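Local coordinates for F-actin-capping protein subunit alpha (Plasmodium berghei, PDB 7A0H), which forms an atypical homodimeric actin capping protein that binds actin filaments, probably blocking subunit exchange at their barbed ends, at the interface of chains A and B. Residues are numbered along the deposited sequence; one frame, centred on the assembly and turned at random. Chains: chain A/B, F-actin-capping protein subunit alpha.

The interface of chains A and B. Residues chain A 277-278, 282; chain B 181, 183, 189-190, 217, 269.
A:Lys282 reaches across the subunit boundary to B:Tyr183, its terminal amine nitrogen NZ donating a hydrogen bond of 2.8 Å to the phenol oxygen OH. The two belong to an asymmetric homodimer of the capping protein alpha-subunit family, in which the C-terminal stretch of one chain, including the 3-10 helix 276-278, lies against the strands and the long helix 243-281 of the other. NZ meets the tyrosine in the plane of its ring, at the hydroxyl-bearing edge, and the two side chains run at about a right angle to each other. The lysine is extended as far as CE and bends only at its last torsion (chi4 49°), which turns NZ towards the phenol. Water 1 bridges the same pair, 2.5 Å from A:Lys282 NZ and more distant, at 3.2 Å, from B:Tyr183 OH.

The aliphatic part of the lysine is held from two sides. A:Lys282 CE packs closely against the B:Leu217 CD1 methyl (3.5 Å), the lysine and leucine side chains running antiparallel past one another, while A:Lys282 CD lies 3.8 Å from the branch methyl CG2 of B:Ile269. The same isoleucine uses its other end on A:Ile277: the terminal methyl B:Ile269 CD1 comes within 3.8 Å of A:Ile277 CG1, one side chain lying roughly perpendicular to the other. With CG1 anti to the carbonyl carbon (chi1 -60°), A:Ile277 points that branch towards the helix of B:Ile269 and its CG2 methyl towards B:Ser190 on strand 187-198. B:Leu217 CD1 also sits 3.4 Å from the backbone carbonyl O of A:Ile277, thus touching both segments of chain A.

The B:Ala189 methyl CB touches the A:Ile277 carbonyl and, from within chain B, backs one face of the B:Tyr183 ring, 3.3 Å above the plane and over its centre, which would help to fix the ring's orientation while its hydroxyl edge points to A:Lys282. The amine NZ of A:Lys278 and the guanidinium NE of B:Arg181 approach without touching, and like charges there would probably disfavour closer approach.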
# COMPACT_ATOMS: atom_id res chain seq x y z
N ILE A 277 6.68 10.90 -11.25
CA ILE A 277 6.56 9.46 -11.44
C ILE A 277 7.68 8.75 -10.72
O ILE A 277 7.45 7.78 -9.98
CB ILE A 277 6.56 9.16 -12.95
CG1 ILE A 277 5.38 9.90 -13.57
CG2 ILE A 277 6.46 7.70 -13.18
CD1 ILE A 277 5.77 10.79 -14.70
N LYS A 278 8.91 9.22 -10.92
CA LYS A 278 10.09 8.71 -10.23
C LYS A 278 10.26 9.24 -8.81
O LYS A 278 11.21 8.81 -8.13
CB LYS A 278 11.34 8.97 -11.08
CG LYS A 278 11.68 10.43 -11.34
CD LYS A 278 12.50 10.64 -12.65
CE LYS A 278 11.60 10.93 -13.87
NZ LYS A 278 12.28 11.35 -15.17
N LYS A 282 5.68 12.32 -3.20
CA LYS A 282 4.59 12.98 -3.90
C LYS A 282 3.79 13.88 -2.98
O LYS A 282 3.09 14.79 -3.45
CB LYS A 282 3.69 11.94 -4.57
CG LYS A 282 4.43 11.14 -5.70
CD LYS A 282 3.50 10.13 -6.30
CE LYS A 282 4.18 9.35 -7.48
NZ LYS A 282 5.55 8.82 -7.11
N ARG B 181 10.62 1.69 -13.70
CA ARG B 181 11.41 2.43 -12.74
C ARG B 181 11.10 1.94 -11.35
O ARG B 181 9.95 1.65 -11.01
CB ARG B 181 11.19 3.95 -12.80
CG ARG B 181 11.78 4.55 -14.07
CD ARG B 181 11.49 6.03 -14.27
NE ARG B 181 11.63 6.37 -15.69
CZ ARG B 181 12.80 6.44 -16.34
NH1 ARG B 181 13.94 6.21 -15.68
NH2 ARG B 181 12.83 6.74 -17.63
N TYR B 183 11.89 2.87 -7.25
CA TYR B 183 12.39 3.86 -6.31
C TYR B 183 13.76 3.42 -5.79
O TYR B 183 14.72 4.20 -5.79
CB TYR B 183 11.38 4.02 -5.16
CG TYR B 183 10.03 4.62 -5.55
CD1 TYR B 183 9.92 5.90 -6.11
CD2 TYR B 183 8.86 3.90 -5.35
CE1 TYR B 183 8.69 6.43 -6.45
CE2 TYR B 183 7.63 4.43 -5.71
CZ TYR B 183 7.56 5.70 -6.23
OH TYR B 183 6.33 6.21 -6.54
N ALA B 189 8.19 2.13 -8.90
CA ALA B 189 7.69 3.50 -9.09
C ALA B 189 6.77 3.60 -10.29
O ALA B 189 5.64 4.08 -10.17
CB ALA B 189 8.85 4.49 -9.26
N SER B 190 7.20 3.11 -11.46
CA SER B 190 6.34 3.22 -12.63
C SER B 190 6.68 2.15 -13.65
O SER B 190 7.77 1.56 -13.66
CB SER B 190 6.43 4.62 -13.28
OG SER B 190 7.78 5.04 -13.46
N LEU B 217 1.57 3.31 -12.06
CA LEU B 217 2.34 4.03 -11.06
C LEU B 217 1.90 3.62 -9.67
O LEU B 217 0.72 3.35 -9.44
CB LEU B 217 2.23 5.53 -11.34
CG LEU B 217 2.74 6.55 -10.31
CD1 LEU B 217 4.23 6.63 -9.64
CD2 LEU B 217 2.35 7.87 -11.14
N ILE B 269 -1.39 12.79 -10.91
CA ILE B 269 -0.70 12.49 -9.68
C ILE B 269 -1.02 13.55 -8.64
O ILE B 269 -1.55 13.26 -7.57
CB ILE B 269 0.80 12.37 -9.94
CG1 ILE B 269 1.09 11.12 -10.79
CG2 ILE B 269 1.56 12.31 -8.66
CD1 ILE B 269 2.49 11.05 -11.30
O HOH W 1 5.67 8.61 -4.60